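Local atomic coordinates of LPXTG cell wall surface protein (Streptococcus gordonii, PDB entry 4IGB), a protein that is anchored to the peptidoglycan of the streptococcal cell wall and probably acts as a surface adhesin, this chain being its N-terminal N1-N2 domain region. Residues B[300-306]-B[429-435]; B[172-176]-B[211-215]; B[52-56]-B[66-70]. All coordinates share one frame; numbering follows the deposited sequence.

Contact 1 (B[300-306]-B[429-435])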
ATOM      1  N   PRO B 300      20.962  16.742  27.552  1.00 31.25           N
ATOM      2  CA  PRO B 300      20.568  18.129  27.293  1.00 34.22           C
ATOM      3  C   PRO B 300      20.630  18.569  25.830  1.00 31.69           C
ATOM      4  O   PRO B 300      21.044  17.822  24.946  1.00 32.77           O
ATOM      5  CB  PRO B 300      21.614  18.915  28.084  1.00 39.69           C
ATOM      6  CG  PRO B 300      22.851  18.099  27.914  1.00 39.81           C
ATOM      7  CD  PRO B 300      22.402  16.645  27.847  1.00 31.12           C
ATOM      8  N   ALA B 301      20.218  19.812  25.597  1.00 36.93           N
ATOM      9  CA  ALA B 301      20.212  20.402  24.262  1.00 39.36           C
ATOM     10  C   ALA B 301      21.618  20.758  23.813  1.00 36.42           C
ATOM     11  O   ALA B 301      21.883  20.917  22.623  1.00 40.64           O
ATOM     12  CB  ALA B 301      19.328  21.637  24.236  1.00 34.18           C
ATOM     13  N   GLU B 302      22.518  20.891  24.778  1.00 38.84           N
ATOM     14  CA  GLU B 302      23.877  21.301  24.485  1.00 42.85           C
ATOM     15  C   GLU B 302      24.812  20.804  25.571  1.00 36.60           C
ATOM     16  O   GLU B 302      24.424  20.659  26.725  1.00 48.02           O
ATOM     17  CB  GLU B 302      23.966  22.830  24.337  1.00 64.09           C
ATOM     18  CG  GLU B 302      24.216  23.603  25.631  1.00 95.83           C
ATOM     19  CD  GLU B 302      22.967  23.809  26.495  1.00117.05           C
ATOM     20  OE1 GLU B 302      21.966  23.074  26.320  1.00121.76           O
ATOM     21  OE2 GLU B 302      22.997  24.720  27.357  1.00118.22           O
ATOM     22  N   ILE B 303      26.044  20.519  25.183  1.00 42.00           N
ATOM     23  CA  ILE B 303      27.061  20.080  26.119  1.00 46.21           C
ATOM     24  C   ILE B 303      28.404  20.658  25.706  1.00 51.01           C
ATOM     25  O   ILE B 303      28.602  21.010  24.538  1.00 33.80           O
ATOM     26  CB  ILE B 303      27.216  18.555  26.103  1.00 39.05           C
ATOM     27  CG1 ILE B 303      27.465  18.088  24.669  1.00 52.66           C
ATOM     28  CG2 ILE B 303      25.998  17.876  26.689  1.00 35.91           C
ATOM     29  CD1 ILE B 303      28.026  16.700  24.564  1.00 49.02           C
ATOM     30  N   PRO B 304      29.334  20.764  26.666  1.00 48.02           N
ATOM     31  CA  PRO B 304      30.734  21.009  26.324  1.00 47.05           C
ATOM     32  C   PRO B 304      31.266  19.853  25.490  1.00 51.05           C
ATOM     33  O   PRO B 304      30.923  18.694  25.733  1.00 37.93           O
ATOM     34  CB  PRO B 304      31.432  21.025  27.687  1.00 47.56           C
ATOM     35  CG  PRO B 304      30.493  20.321  28.621  1.00 51.05           C
ATOM     36  CD  PRO B 304      29.130  20.672  28.122  1.00 51.01           C
ATOM     37  N   ALA B 305      32.101  20.177  24.512  1.00 48.40           N
ATOM     38  CA  ALA B 305      32.695  19.179  23.640  1.00 40.96           C
ATOM     39  C   ALA B 305      33.785  18.418  24.379  1.00 51.45           C
ATOM     40  O   ALA B 305      34.950  18.434  23.973  1.00 44.96           O
ATOM     41  CB  ALA B 305      33.262  19.846  22.390  1.00 39.76           C
ATOM     42  N   LYS B 306      33.400  17.753  25.464  1.00 36.45           N
ATOM     43  CA  LYS B 306      34.345  17.013  26.289  1.00 32.37           C
ATOM     44  C   LYS B 306      33.895  15.584  26.527  1.00 31.08           C
ATOM     45  O   LYS B 306      32.709  15.295  26.524  1.00 39.58           O
ATOM     46  CB  LYS B 306      34.533  17.705  27.648  1.00 36.82           C
ATOM     47  CG  LYS B 306      35.485  18.888  27.633  1.00 54.41           C
ATOM     48  CD  LYS B 306      34.806  20.161  28.113  1.00 61.68           C
ATOM     49  CE  LYS B 306      35.834  21.207  28.525  1.00 77.97           C
ATOM     50  NZ  LYS B 306      36.899  21.382  27.491  1.00 90.77           N
ATOM     51  N   THR B 429      21.959  17.539  19.909  1.00 36.75           N
ATOM     52  CA  THR B 429      22.717  18.105  21.011  1.00 38.64           C
ATOM     53  C   THR B 429      23.898  18.904  20.464  1.00 39.43           C
ATOM     54  O   THR B 429      24.805  18.342  19.840  1.00 32.23           O
ATOM     55  CB  THR B 429      23.199  17.015  21.965  1.00 33.47           C
ATOM     56  OG1 THR B 429      22.055  16.324  22.494  1.00 28.54           O
ATOM     57  CG2 THR B 429      24.015  17.628  23.100  1.00 30.31           C
ATOM     58  N   ALA B 430      23.863  20.218  20.685  1.00 38.31           N
ATOM     59  CA  ALA B 430      24.913  21.115  20.208  1.00 37.86           C
ATOM     60  C   ALA B 430      26.182  20.962  21.033  1.00 39.62           C
ATOM     61  O   ALA B 430      26.126  20.726  22.239  1.00 47.04           O
ATOM     62  CB  ALA B 430      24.430  22.553  20.247  1.00 46.27           C
ATOM     63  N   LEU B 431      27.328  21.109  20.379  1.00 42.31           N
ATOM     64  CA  LEU B 431      28.614  20.999  21.058  1.00 42.84           C
ATOM     65  C   LEU B 431      29.185  22.374  21.390  1.00 55.26           C
ATOM     66  O   LEU B 431      29.191  23.274  20.550  1.00 47.14           O
ATOM     67  CB  LEU B 431      29.605  20.211  20.202  1.00 38.76           C
ATOM     68  CG  LEU B 431      29.351  18.706  20.094  1.00 48.33           C
ATOM     69  CD1 LEU B 431      30.583  17.990  19.568  1.00 42.12           C
ATOM     70  CD2 LEU B 431      28.927  18.136  21.437  1.00 37.88           C
ATOM     71  N   LEU B 432      29.661  22.528  22.621  1.00 53.73           N
ATOM     72  CA  LEU B 432      30.241  23.788  23.071  1.00 54.84           C
ATOM     73  C   LEU B 432      31.745  23.650  23.273  1.00 49.31           C
ATOM     74  O   LEU B 432      32.203  22.778  24.010  1.00 51.26           O
ATOM     75  CB  LEU B 432      29.581  24.245  24.372  1.00 56.63           C
ATOM     76  CG  LEU B 432      28.412  25.223  24.245  1.00 58.34           C
ATOM     77  CD1 LEU B 432      27.844  25.201  22.836  1.00 60.64           C
ATOM     78  CD2 LEU B 432      27.334  24.902  25.266  1.00 66.83           C
ATOM     79  N   TYR B 433      32.509  24.518  22.618  1.00 47.36           N
ATOM     80  CA  TYR B 433      33.962  24.495  22.732  1.00 68.34           C
ATOM     81  C   TYR B 433      34.460  25.613  23.644  1.00 67.38           C
ATOM     82  O   TYR B 433      34.219  26.791  23.384  1.00 75.23           O
ATOM     83  CB  TYR B 433      34.609  24.611  21.351  1.00 76.11           C
ATOM     84  CG  TYR B 433      34.631  23.312  20.578  1.00 91.40           C
ATOM     85  CD1 TYR B 433      35.642  22.382  20.778  1.00104.07           C
ATOM     86  CD2 TYR B 433      33.642  23.016  19.650  1.00 81.85           C
ATOM     87  CE1 TYR B 433      35.667  21.193  20.076  1.00105.66           C
ATOM     88  CE2 TYR B 433      33.659  21.830  18.942  1.00 92.76           C
ATOM     89  CZ  TYR B 433      34.674  20.922  19.159  1.00106.95           C
ATOM     90  OH  TYR B 433      34.696  19.739  18.458  1.00115.35           O
ATOM     91  N   GLU B 434      35.153  25.234  24.712  1.00 57.99           N
ATOM     92  CA  GLU B 434      35.667  26.199  25.676  1.00 55.94           C
ATOM     93  C   GLU B 434      36.891  25.658  26.405  1.00 51.38           C
ATOM     94  O   GLU B 434      37.195  24.469  26.329  1.00 46.47           O
ATOM     95  CB  GLU B 434      34.582  26.569  26.689  1.00 70.08           C
ATOM     96  CG  GLU B 434      33.531  27.526  26.155  1.00 94.22           C
ATOM     97  CD  GLU B 434      32.145  27.221  26.688  1.00100.67           C
ATOM     98  OE1 GLU B 434      32.042  26.516  27.713  1.00 84.75           O
ATOM     99  OE2 GLU B 434      31.158  27.686  26.080  1.00112.10           O
ATOM    100  N   LYS B 435      37.588  26.538  27.115  1.00 54.84           N
ATOM    101  CA  LYS B 435      38.765  26.144  27.881  1.00 54.97           C
ATOM    102  C   LYS B 435      40.020  26.850  27.385  1.00 61.88           C
ATOM    103  O   LYS B 435      40.994  26.994  28.122  1.00 55.63           O
ATOM    104  CB  LYS B 435      38.955  24.627  27.825  1.00 63.24           C
ATOM    105  CG  LYS B 435      38.275  23.879  28.957  1.00 59.52           C
ATOM    106  CD  LYS B 435      37.130  24.690  29.540  1.00 74.87           C
ATOM    107  CE  LYS B 435      36.798  24.241  30.954  1.00 93.34           C
ATOM    108  NZ  LYS B 435      36.128  25.317  31.736  1.00 90.73           N
TER
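I303 and L431 lie alongside each other on the buried face of a parallel strand pair, CG1 of I303 3.5 Å from CD2 of L431. T429 joins them there: its methyl CG2, anti to the backbone N, reaches the flank of I303 at about a right angle. E302, A430, P304 and L432 occupy the other face, where CG of E302 packs 3.4 Å from CD2 of L432 while the carboxylate swings off from the strand pair.

The backbones hold these side chains in place. N of A430 donates to O of A301, and N of I303 to O of A430 (3.0 Å). N of L432 then donates to O of I303 (2.7 Å), and N of A305 to O of L432. I303 thus bonds through N-H and C=O to A430 and L432, the two residues flanking its bridge partner L431, as parallel pairing requires. Beyond the last rung the first strand turns away at A305, the centre of an inverse gamma turn. The methyl of A305 sits over the centre of the Y433 ring in a CH-pi contact, 14° off the ring normal. Farther on, NZ of K306 makes a weak bond to O of E434.

L431 N is taken by the carboxylate of E407, and K306 O by the hydroxyl of T397. Strand 427-432 runs between 295-304, its parallel partner, and antiparallel 409-417, where T429 bonds the backbone of I409.

Contact 2 (B[172-176]-B[211-215])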
ATOM      1  N   ILE B 172     -10.939  -8.097 -20.587  1.00 19.58           N
ATOM      2  CA  ILE B 172      -9.596  -7.562 -20.471  1.00 20.72           C
ATOM      3  C   ILE B 172      -8.808  -8.215 -19.342  1.00 22.21           C
ATOM      4  O   ILE B 172      -9.376  -8.738 -18.380  1.00 22.25           O
ATOM      5  CB  ILE B 172      -9.605  -6.031 -20.274  1.00 22.36           C
ATOM      6  CG1 ILE B 172     -10.126  -5.681 -18.872  1.00 25.47           C
ATOM      7  CG2 ILE B 172     -10.417  -5.358 -21.379  1.00 17.86           C
ATOM      8  CD1 ILE B 172     -10.165  -4.184 -18.583  1.00 22.55           C
ATOM      9  N   ASP B 173      -7.490  -8.172 -19.490  1.00 20.53           N
ATOM     10  CA  ASP B 173      -6.561  -8.610 -18.473  1.00 25.34           C
ATOM     11  C   ASP B 173      -5.500  -7.523 -18.378  1.00 23.30           C
ATOM     12  O   ASP B 173      -4.696  -7.349 -19.289  1.00 19.58           O
ATOM     13  CB  ASP B 173      -5.949  -9.965 -18.852  1.00 18.70           C
ATOM     14  CG  ASP B 173      -4.927 -10.465 -17.828  1.00 25.05           C
ATOM     15  OD1 ASP B 173      -4.420 -11.594 -18.000  1.00 32.11           O
ATOM     16  OD2 ASP B 173      -4.621  -9.743 -16.859  1.00 22.29           O
ATOM     17  N   ALA B 174      -5.535  -6.767 -17.291  1.00 20.85           N
ATOM     18  CA  ALA B 174      -4.576  -5.688 -17.092  1.00 19.60           C
ATOM     19  C   ALA B 174      -3.519  -6.086 -16.080  1.00 18.45           C
ATOM     20  O   ALA B 174      -3.839  -6.446 -14.947  1.00 22.23           O
ATOM     21  CB  ALA B 174      -5.293  -4.407 -16.639  1.00 20.17           C
ATOM     22  N   ASP B 175      -2.262  -6.002 -16.500  1.00 18.89           N
ATOM     23  CA  ASP B 175      -1.105  -6.296 -15.661  1.00 20.01           C
ATOM     24  C   ASP B 175      -0.483  -4.954 -15.273  1.00 23.14           C
ATOM     25  O   ASP B 175      -0.031  -4.199 -16.125  1.00 23.80           O
ATOM     26  CB  ASP B 175      -0.126  -7.175 -16.448  1.00 19.70           C
ATOM     27  CG  ASP B 175       1.086  -7.597 -15.647  1.00 19.09           C
ATOM     28  OD1 ASP B 175       1.590  -6.802 -14.830  1.00 20.91           O
ATOM     29  OD2 ASP B 175       1.547  -8.745 -15.848  1.00 27.77           O
ATOM     30  N   VAL B 176      -0.474  -4.660 -13.977  1.00 19.96           N
ATOM     31  CA  VAL B 176      -0.229  -3.310 -13.504  1.00 10.85           C
ATOM     32  C   VAL B 176       0.724  -3.308 -12.319  1.00 23.22           C
ATOM     33  O   VAL B 176       0.704  -4.203 -11.469  1.00 18.00           O
ATOM     34  CB  VAL B 176      -1.549  -2.637 -13.062  1.00 17.66           C
ATOM     35  CG1 VAL B 176      -1.335  -1.170 -12.815  1.00 17.28           C
ATOM     36  CG2 VAL B 176      -2.673  -2.851 -14.116  1.00 10.08           C
ATOM     37  N   PHE B 211      -9.072 -10.581  -9.445  1.00 20.25           N
ATOM     38  CA  PHE B 211      -7.933  -9.756  -9.038  1.00 13.30           C
ATOM     39  C   PHE B 211      -6.770 -10.689  -8.772  1.00 21.59           C
ATOM     40  O   PHE B 211      -6.949 -11.745  -8.148  1.00 20.21           O
ATOM     41  CB  PHE B 211      -8.246  -9.009  -7.736  1.00 14.97           C
ATOM     42  CG  PHE B 211      -7.093  -8.166  -7.215  1.00 17.84           C
ATOM     43  CD1 PHE B 211      -6.851  -6.890  -7.728  1.00 18.25           C
ATOM     44  CD2 PHE B 211      -6.272  -8.635  -6.206  1.00 17.58           C
ATOM     45  CE1 PHE B 211      -5.791  -6.108  -7.242  1.00 17.19           C
ATOM     46  CE2 PHE B 211      -5.218  -7.865  -5.714  1.00 18.08           C
ATOM     47  CZ  PHE B 211      -4.981  -6.596  -6.234  1.00 20.26           C
ATOM     48  N   TYR B 212      -5.575 -10.325  -9.235  1.00 17.97           N
ATOM     49  CA  TYR B 212      -4.430 -11.164  -8.941  1.00 15.28           C
ATOM     50  C   TYR B 212      -3.169 -10.400  -8.588  1.00 19.64           C
ATOM     51  O   TYR B 212      -3.040  -9.226  -8.894  1.00 20.43           O
ATOM     52  CB  TYR B 212      -4.168 -12.152 -10.067  1.00 16.39           C
ATOM     53  CG  TYR B 212      -3.807 -11.568 -11.417  1.00 18.17           C
ATOM     54  CD1 TYR B 212      -4.770 -11.421 -12.413  1.00 18.93           C
ATOM     55  CD2 TYR B 212      -2.491 -11.222 -11.717  1.00 18.83           C
ATOM     56  CE1 TYR B 212      -4.435 -10.921 -13.655  1.00 17.21           C
ATOM     57  CE2 TYR B 212      -2.147 -10.740 -12.955  1.00 19.37           C
ATOM     58  CZ  TYR B 212      -3.116 -10.587 -13.921  1.00 25.02           C
ATOM     59  OH  TYR B 212      -2.766 -10.093 -15.159  1.00 24.99           O
ATOM     60  N   VAL B 213      -2.255 -11.084  -7.922  1.00 14.38           N
ATOM     61  CA  VAL B 213      -0.958 -10.531  -7.600  1.00 12.82           C
ATOM     62  C   VAL B 213       0.073 -11.486  -8.157  1.00 18.53           C
ATOM     63  O   VAL B 213       0.087 -12.661  -7.802  1.00 17.24           O
ATOM     64  CB  VAL B 213      -0.770 -10.421  -6.091  1.00 17.91           C
ATOM     65  CG1 VAL B 213       0.633  -9.924  -5.751  1.00 12.41           C
ATOM     66  CG2 VAL B 213      -1.850  -9.517  -5.492  1.00 19.09           C
ATOM     67  N   LYS B 214       0.907 -10.988  -9.057  1.00 17.94           N
ATOM     68  CA  LYS B 214       2.015 -11.768  -9.598  1.00 19.40           C
ATOM     69  C   LYS B 214       3.096 -11.962  -8.535  1.00 18.28           C
ATOM     70  O   LYS B 214       3.291 -11.090  -7.696  1.00 15.53           O
ATOM     71  CB  LYS B 214       2.590 -11.070 -10.836  1.00 17.88           C
ATOM     72  CG  LYS B 214       1.698 -11.240 -12.078  1.00 16.67           C
ATOM     73  CD  LYS B 214       2.042 -10.245 -13.162  1.00 37.22           C
ATOM     74  CE  LYS B 214       3.472 -10.409 -13.703  1.00 41.09           C
ATOM     75  NZ  LYS B 214       3.831  -9.193 -14.536  1.00 26.05           N
ATOM     76  N   ASN B 215       3.771 -13.114  -8.547  1.00 17.56           N
ATOM     77  CA  ASN B 215       4.846 -13.359  -7.591  1.00 20.70           C
ATOM     78  C   ASN B 215       4.333 -13.170  -6.153  1.00 16.45           C
ATOM     79  O   ASN B 215       5.034 -12.691  -5.256  1.00 13.94           O
ATOM     80  CB  ASN B 215       5.999 -12.405  -7.907  1.00 15.72           C
ATOM     81  CG  ASN B 215       7.348 -12.942  -7.498  1.00 35.97           C
ATOM     82  OD1 ASN B 215       8.297 -12.168  -7.304  1.00 44.60           O
ATOM     83  ND2 ASN B 215       7.455 -14.260  -7.368  1.00 32.44           N
TER
HETATM   84  O   HOH W   1      -0.153 -10.741 -16.578  1.00 25.80           O
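Y212 reaches across from strand 210-214 to meet D173 on strand 170-182. From CB its side chain rises with CG between the backbone N and the carbonyl carbon (chi1 63°), which carries the ring toward strand 170-182. At the ring's far edge CE1 and CZ both pass 3.4 Å from OD2 of D173, which lies in the ring plane. The hydroxyl at the tip donates to the syn lone pair of that oxygen, Y212 OH to D173 OD2 being 2.5 Å. Carboxylate and ring stand nearly perpendicular, their planes 85° apart. On its way the ring also makes a cation-pi contact with R239.

The OH accepts a second bond, from a water that stands 3.0 Å from Y212 OH and also donates to OD2 of D175. This OD2 additionally takes the ammonium of K214 in a salt bridge, K214 NZ to D175 OD2 2.7 Å, again through the syn lone pair. CD of K214 already passes 3.1 Å from D175 OD2, and the bend at chi3 (63°) then sets CE and NZ so that NZ meets that oxygen. The water therefore couples the phenol-acid pair to the salt bridge.

N270 holds the second pair from strand 268-274: its OD1 accepts from K214 NZ and its ND2 donates to D175 OD1, which N112 also grips. The axes of strand segments 172-176 and 211-214 approach to 8.7 Å, with no backbone bond between them. Strands 170-182 and 210-214 are next-but-one neighbours flanking 268-274, and long polar side chains bridge over that middle strand on one face of the eight-stranded antiparallel sheet of the N1 domain.

Contact 3 (B[52-56]-B[66-70])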
ATOM      1  N   LEU B  52     -14.059  13.227 -19.288  1.00 23.88           N
ATOM      2  CA  LEU B  52     -15.501  13.037 -19.341  1.00 28.95           C
ATOM      3  C   LEU B  52     -16.165  13.764 -18.180  1.00 33.93           C
ATOM      4  O   LEU B  52     -15.734  13.638 -17.035  1.00 24.86           O
ATOM      5  CB  LEU B  52     -15.844  11.548 -19.291  1.00 31.09           C
ATOM      6  CG  LEU B  52     -16.575  10.962 -20.499  1.00 37.77           C
ATOM      7  CD1 LEU B  52     -16.066  11.579 -21.791  1.00 31.58           C
ATOM      8  CD2 LEU B  52     -16.430   9.450 -20.528  1.00 30.14           C
ATOM      9  N   SER B  53     -17.211  14.527 -18.474  1.00 26.70           N
ATOM     10  CA  SER B  53     -17.920  15.250 -17.423  1.00 23.50           C
ATOM     11  C   SER B  53     -19.325  14.661 -17.237  1.00 27.45           C
ATOM     12  O   SER B  53     -20.133  14.672 -18.155  1.00 39.32           O
ATOM     13  CB  SER B  53     -18.001  16.736 -17.769  1.00 24.32           C
ATOM     14  OG  SER B  53     -18.625  17.459 -16.724  1.00 31.10           O
ATOM     15  N   ASN B  54     -19.611  14.148 -16.050  1.00 33.76           N
ATOM     16  CA  ASN B  54     -20.854  13.423 -15.812  1.00 41.87           C
ATOM     17  C   ASN B  54     -21.045  12.325 -16.844  1.00 40.74           C
ATOM     18  O   ASN B  54     -21.984  12.378 -17.646  1.00 32.07           O
ATOM     19  CB  ASN B  54     -22.060  14.364 -15.835  1.00 41.62           C
ATOM     20  CG  ASN B  54     -21.848  15.600 -14.994  1.00 42.34           C
ATOM     21  OD1 ASN B  54     -21.375  15.521 -13.849  1.00 36.21           O
ATOM     22  ND2 ASN B  54     -22.179  16.761 -15.563  1.00 41.10           N
ATOM     23  N   PRO B  55     -20.148  11.346 -16.839  1.00 28.63           N
ATOM     24  CA  PRO B  55     -20.189  10.268 -17.828  1.00 22.74           C
ATOM     25  C   PRO B  55     -21.416   9.379 -17.663  1.00 30.53           C
ATOM     26  O   PRO B  55     -21.913   9.207 -16.552  1.00 21.94           O
ATOM     27  CB  PRO B  55     -18.922   9.471 -17.519  1.00 31.05           C
ATOM     28  CG  PRO B  55     -18.699   9.685 -16.069  1.00 30.64           C
ATOM     29  CD  PRO B  55     -19.166  11.083 -15.773  1.00 23.84           C
ATOM     30  N   HIS B  56     -21.892   8.821 -18.769  1.00 28.43           N
ATOM     31  CA  HIS B  56     -22.990   7.870 -18.734  1.00 27.14           C
ATOM     32  C   HIS B  56     -22.419   6.472 -18.543  1.00 27.46           C
ATOM     33  O   HIS B  56     -21.441   6.103 -19.192  1.00 24.19           O
ATOM     34  CB  HIS B  56     -23.808   7.943 -20.023  1.00 29.93           C
ATOM     35  CG  HIS B  56     -24.523   9.244 -20.209  1.00 34.98           C
ATOM     36  ND1 HIS B  56     -25.842   9.426 -19.853  1.00 38.25           N
ATOM     37  CD2 HIS B  56     -24.103  10.429 -20.710  1.00 36.93           C
ATOM     38  CE1 HIS B  56     -26.204  10.665 -20.128  1.00 47.73           C
ATOM     39  NE2 HIS B  56     -25.167  11.296 -20.649  1.00 38.91           N
ATOM     40  N   PRO B  66     -22.369  11.981 -11.542  1.00 51.74           N
ATOM     41  CA  PRO B  66     -21.528  13.151 -11.275  1.00 43.98           C
ATOM     42  C   PRO B  66     -20.227  12.711 -10.594  1.00 38.72           C
ATOM     43  O   PRO B  66     -20.284  11.783  -9.781  1.00 38.75           O
ATOM     44  CB  PRO B  66     -22.391  13.973 -10.305  1.00 51.90           C
ATOM     45  CG  PRO B  66     -23.507  13.008  -9.807  1.00 50.47           C
ATOM     46  CD  PRO B  66     -23.206  11.650 -10.376  1.00 47.14           C
ATOM     47  N   GLY B  67     -19.085  13.335 -10.902  1.00 49.40           N
ATOM     48  CA  GLY B  67     -19.006  14.458 -11.821  1.00 40.35           C
ATOM     49  C   GLY B  67     -17.927  14.362 -12.892  1.00 30.56           C
ATOM     50  O   GLY B  67     -18.254  14.260 -14.069  1.00 39.76           O
ATOM     51  N   GLU B  68     -16.651  14.414 -12.511  1.00 31.67           N
ATOM     52  CA  GLU B  68     -15.571  14.512 -13.511  1.00 29.96           C
ATOM     53  C   GLU B  68     -14.660  13.283 -13.558  1.00 28.32           C
ATOM     54  O   GLU B  68     -14.284  12.716 -12.530  1.00 22.09           O
ATOM     55  CB  GLU B  68     -14.746  15.793 -13.323  1.00 28.69           C
ATOM     56  CG  GLU B  68     -15.571  17.091 -13.345  1.00 25.05           C
ATOM     57  CD  GLU B  68     -16.240  17.375 -14.676  1.00 30.10           C
ATOM     58  OE1 GLU B  68     -15.679  17.039 -15.730  1.00 27.54           O
ATOM     59  OE2 GLU B  68     -17.338  17.967 -14.679  1.00 34.56           O
ATOM     60  N   MET B  69     -14.317  12.875 -14.771  1.00 21.19           N
ATOM     61  CA  MET B  69     -13.590  11.631 -14.979  1.00 19.56           C
ATOM     62  C   MET B  69     -12.521  11.813 -16.045  1.00 25.10           C
ATOM     63  O   MET B  69     -12.708  12.551 -17.017  1.00 20.69           O
ATOM     64  CB  MET B  69     -14.557  10.531 -15.432  1.00 24.03           C
ATOM     65  CG  MET B  69     -13.881   9.299 -16.024  1.00 26.71           C
ATOM     66  SD  MET B  69     -15.055   8.031 -16.554  1.00 21.61           S
ATOM     67  CE  MET B  69     -15.549   7.358 -14.966  1.00 17.66           C
ATOM     68  N   GLU B  70     -11.397  11.136 -15.858  1.00 22.70           N
ATOM     69  CA  GLU B  70     -10.426  11.019 -16.931  1.00 18.23           C
ATOM     70  C   GLU B  70     -10.453   9.581 -17.393  1.00 16.80           C
ATOM     71  O   GLU B  70     -10.212   8.657 -16.607  1.00 16.38           O
ATOM     72  CB  GLU B  70      -9.029  11.446 -16.476  1.00 13.67           C
ATOM     73  CG  GLU B  70      -8.020  11.581 -17.642  1.00 21.42           C
ATOM     74  CD  GLU B  70      -8.244  12.816 -18.500  1.00 20.16           C
ATOM     75  OE1 GLU B  70      -9.047  13.695 -18.116  1.00 20.12           O
ATOM     76  OE2 GLU B  70      -7.602  12.917 -19.565  1.00 23.18           O
TER
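An antiparallel strand pair at the edge of the six-stranded sheet of the N1 domain brings L52 and S53 against M69 and E68. L52 and M69 form a hydrogen-bonded pair: N of L52 donates to O of M69 at 2.7 Å, and N of M69 returns a bond of 2.8 Å to O of L52. On the buried face CB of L52 stands 4.2 Å from CB of M69.

S53 and E68 make the next, non-hydrogen-bonded pair on the other face. The hydroxyl of S53, placed anti to the backbone N (chi1 -177°), donates to OE2 of E68; the modelled length of this bond, S53 OG to E68 OE2 2.5 Å, is doubtful. The glutamate gets there by folding at chi2 (-65°), which turns its carboxylate back over the neighbouring strand. H51 bonds its other oxygen, OE1, so the carboxylate is gripped from two residues of strand 47-53.

Beyond this pair the chains leave strand geometry. N54 takes positive backbone torsions, and G67 follows a cis peptide bond after P66; still, N of N54 points at O of G67, though the modelled 2.4 Å from N54 N to G67 O is too short to be taken literally. P55 then turns its ring inward, with CG of P55 4.0 Å from SD of M69. Y157 of strand 157-158 touches L52, P55 and M69 and so covers this apolar face.

Strands 47-53 and 68-75 are adjacent antiparallel members of the sheet, joined by an excursion that starts at N54 and includes the short strand 56-57.

How the contacts relate
Following the chain from the N terminus, contact 3 comes first and closes the short excursion between 52-56 and 66-70, nine residues long. Contact 2 opens later, its two segments separated by 34 residues, and ties together strands of a different sheet in the same N1 domain; the centres of contacts 2 and 3 are about 26 Å apart. Contact 1 comes last and brackets 122 residues, joining strands from the beginning and the end of the N2 domain. The three follow in series, with none nested or crossing. Contact 1 lies about 57 Å between centres from contact 2 and about 62 Å from contact 3, in the C-terminal domain, far from the other two.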